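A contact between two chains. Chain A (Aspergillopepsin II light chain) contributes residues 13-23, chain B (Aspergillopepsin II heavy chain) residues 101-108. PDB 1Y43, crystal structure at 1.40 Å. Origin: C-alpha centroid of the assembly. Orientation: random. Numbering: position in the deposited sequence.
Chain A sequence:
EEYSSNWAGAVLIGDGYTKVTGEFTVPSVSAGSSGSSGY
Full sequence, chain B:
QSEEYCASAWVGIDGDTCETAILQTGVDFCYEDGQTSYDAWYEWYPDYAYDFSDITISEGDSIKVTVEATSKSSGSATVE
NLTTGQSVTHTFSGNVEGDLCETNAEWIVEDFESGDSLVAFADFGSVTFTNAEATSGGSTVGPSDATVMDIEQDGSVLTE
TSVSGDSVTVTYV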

# COMPACT_ATOMS: atom_id res chain seq x y z
N ILE A 13 -3.88 12.31 8.12
CA ILE A 13 -4.41 13.48 7.42
C ILE A 13 -3.72 14.71 8.02
O ILE A 13 -3.77 14.95 9.23
CB ILE A 13 -5.94 13.59 7.58
CG1 ILE A 13 -6.61 12.31 7.07
CG2 ILE A 13 -6.46 14.79 6.78
CD1 ILE A 13 -8.12 12.27 7.33
N GLY A 14 -3.03 15.47 7.17
CA GLY A 14 -2.34 16.65 7.62
C GLY A 14 -1.82 17.43 6.43
O GLY A 14 -2.52 17.58 5.44
N ASP A 15 -0.58 17.89 6.51
CA ASP A 15 0.01 18.69 5.44
C ASP A 15 1.50 18.45 5.31
O ASP A 15 2.16 18.09 6.29
CB ASP A 15 -0.20 20.19 5.71
CG ASP A 15 -1.62 20.63 5.49
OD1 ASP A 15 -2.01 20.77 4.31
OD2 ASP A 15 -2.33 20.85 6.51
N GLY A 16 2.01 18.65 4.10
CA GLY A 16 3.44 18.53 3.85
C GLY A 16 4.11 17.16 3.80
O GLY A 16 5.33 17.10 3.89
N TYR A 17 3.34 16.09 3.64
CA TYR A 17 3.95 14.76 3.58
C TYR A 17 4.77 14.60 2.31
O TYR A 17 4.23 14.74 1.20
CB TYR A 17 2.88 13.66 3.64
CG TYR A 17 2.08 13.67 4.92
CD1 TYR A 17 2.71 13.48 6.15
CD2 TYR A 17 0.71 13.92 4.91
CE1 TYR A 17 1.99 13.54 7.35
CE2 TYR A 17 -0.02 13.98 6.09
CZ TYR A 17 0.62 13.79 7.30
OH TYR A 17 -0.13 13.88 8.45
N THR A 18 6.06 14.31 2.46
CA THR A 18 6.92 14.12 1.30
C THR A 18 7.59 12.74 1.24
O THR A 18 8.29 12.43 0.28
CB THR A 18 8.03 15.20 1.22
OG1 THR A 18 8.85 15.11 2.39
CG2 THR A 18 7.40 16.60 1.12
N LYS A 19 7.38 11.92 2.26
CA LYS A 19 7.96 10.57 2.28
C LYS A 19 7.13 9.67 3.18
O LYS A 19 6.66 10.11 4.24
CB LYS A 19 9.41 10.61 2.79
CG LYS A 19 10.07 9.25 2.91
CD LYS A 19 11.46 9.36 3.50
CE LYS A 19 11.83 8.06 4.17
NZ LYS A 19 13.04 8.24 5.01
N VAL A 20 6.87 8.45 2.72
CA VAL A 20 6.14 7.47 3.52
C VAL A 20 6.86 6.15 3.30
O VAL A 20 7.19 5.80 2.16
CB VAL A 20 4.67 7.30 3.10
CG1 VAL A 20 3.97 6.34 4.06
CG2 VAL A 20 3.96 8.64 3.06
N THR A 21 7.13 5.43 4.37
CA THR A 21 7.82 4.16 4.26
C THR A 21 7.25 3.14 5.24
O THR A 21 6.61 3.50 6.23
CB THR A 21 9.35 4.34 4.46
OG1 THR A 21 10.02 3.10 4.24
CG2 THR A 21 9.67 4.85 5.88
N GLY A 22 7.44 1.87 4.94
CA GLY A 22 6.99 0.80 5.80
C GLY A 22 7.68 -0.49 5.41
O GLY A 22 8.12 -0.64 4.27
N GLU A 23 7.73 -1.43 6.34
CA GLU A 23 8.37 -2.72 6.09
C GLU A 23 7.38 -3.82 6.47
O GLU A 23 6.72 -3.73 7.49
CB GLU A 23 9.63 -2.81 6.95
CG GLU A 23 10.47 -4.07 6.77
CD GLU A 23 11.73 -4.07 7.63
OE1 GLU A 23 12.33 -2.97 7.84
OE2 GLU A 23 12.11 -5.16 8.11
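Chain B (101-108) CETNAEWI

The heavy-chain segment lies along the light chain in two parts. Glu B102 and Thr B103 form a loop that faces the turn before Tyr A17, and from Asn B104 onward the chain is extended, running nearly parallel to strand 17-23: the axes cross at -15° and approach to 7.5 Å, a spacing bridged by side chains. At the start the local direction is reversed, Ile A13 and Asn B104 forming an antiparallel, non-hydrogen-bonded bridge pair with CA atoms 4.8 Å apart.

Glu B102, with phi/psi of 67/35°, directs its carbonyl at the turn, where Tyr A17 N donates to Glu B102 O (3.1 Å). Gly A16 also has positive phi (74°), a conformation that favours glycine; its N donates instead to a water, 2.9 Å from Gly A16 N, which in turn donates to Cys B101 O at 2.9 Å. Next along, Gly A14 N donates to Thr B103 O at 2.9 Å, almost linearly. The p rotamer of Thr B103 (57°) leaves its CG2 3.7 Å from Asp A15 OD1; the Asp A15 CA-to-CB bond points away, but its m rotamer brings the carboxylate back.

Tyr A17 adopts m (chi1 -62°, chi2 -61°), laying its ring beside chain B. Ala B105 CB sits over one face, 3.8 Å from Tyr A17 CG, in a CH-pi contact, while Thr B103 O lies at the ring edge, 3.5 Å from Tyr A17 CE2. The small Ala B105 side chain also meets Val A20, whose t rotamer places Val A20 CG2 3.6 Å from Ala B105 CB and Val A20 CG1 3.9 Å from Trp B107 CE2.

Trp B107 leaves its backbone sideways, but chi angles of -62° and -90° carry the indole across to chain A. There Trp B107 NE1 donates to Thr A21 O (2.9 Å, 171°), with the acceptor near the ring plane.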

# COMPACT_ATOMS: atom_id res chain seq x y z
N CYS B 101 -1.43 16.73 -3.27
CA CYS B 101 -1.81 17.79 -2.32
C CYS B 101 -0.86 17.65 -1.13
O CYS B 101 -0.65 18.60 -0.38
CB CYS B 101 -3.21 17.59 -1.76
SG CYS B 101 -4.55 17.37 -2.94
N GLU B 102 -0.34 16.44 -0.93
CA GLU B 102 0.55 16.09 0.18
C GLU B 102 -0.17 16.17 1.52
O GLU B 102 0.42 16.51 2.55
CB GLU B 102 1.84 16.92 0.14
CG GLU B 102 2.64 16.67 -1.12
CD GLU B 102 3.97 17.42 -1.18
OE1 GLU B 102 4.21 18.32 -0.35
OE2 GLU B 102 4.77 17.07 -2.06
N THR B 103 -1.46 15.80 1.51
CA THR B 103 -2.28 15.84 2.71
C THR B 103 -2.57 14.48 3.34
O THR B 103 -3.09 14.42 4.44
CB THR B 103 -3.62 16.60 2.47
OG1 THR B 103 -4.32 16.00 1.38
CG2 THR B 103 -3.34 18.07 2.14
N ASN B 104 -2.27 13.39 2.63
CA ASN B 104 -2.49 12.06 3.21
C ASN B 104 -1.22 11.20 3.07
O ASN B 104 -0.52 11.29 2.06
CB ASN B 104 -3.58 11.28 2.49
CG ASN B 104 -4.85 12.06 2.26
OD1 ASN B 104 -5.53 11.86 1.27
ND2 ASN B 104 -5.20 12.93 3.22
N ALA B 105 -0.92 10.42 4.10
CA ALA B 105 0.21 9.48 4.10
C ALA B 105 -0.47 8.22 4.61
O ALA B 105 -1.17 8.26 5.62
CB ALA B 105 1.31 9.92 5.08
N GLU B 106 -0.30 7.09 3.93
CA GLU B 106 -1.00 5.87 4.34
C GLU B 106 -0.27 4.56 4.13
O GLU B 106 0.66 4.48 3.32
CB GLU B 106 -2.38 5.82 3.65
CG GLU B 106 -2.34 5.73 2.12
CD GLU B 106 -2.47 7.07 1.40
OE1 GLU B 106 -2.83 8.09 2.02
OE2 GLU B 106 -2.19 7.10 0.18
N TRP B 107 -0.69 3.55 4.91
CA TRP B 107 -0.18 2.18 4.90
C TRP B 107 -1.47 1.39 4.69
O TRP B 107 -2.30 1.32 5.60
CB TRP B 107 0.47 1.84 6.25
CG TRP B 107 1.65 2.72 6.57
CD1 TRP B 107 2.95 2.49 6.25
CD2 TRP B 107 1.60 3.99 7.24
NE1 TRP B 107 3.73 3.55 6.69
CE2 TRP B 107 2.93 4.47 7.29
CE3 TRP B 107 0.57 4.76 7.80
CZ2 TRP B 107 3.25 5.71 7.88
CZ3 TRP B 107 0.89 5.99 8.38
CH2 TRP B 107 2.23 6.45 8.42
N ILE B 108 -1.62 0.78 3.52
CA ILE B 108 -2.88 0.14 3.15
C ILE B 108 -2.81 -1.28 2.57
O ILE B 108 -1.85 -1.64 1.91
CB ILE B 108 -3.58 1.04 2.06
CG1 ILE B 108 -3.82 2.46 2.59
CG2 ILE B 108 -4.87 0.41 1.54
CD1 ILE B 108 -4.89 2.56 3.68
O HOH W 1 0.32 19.86 2.03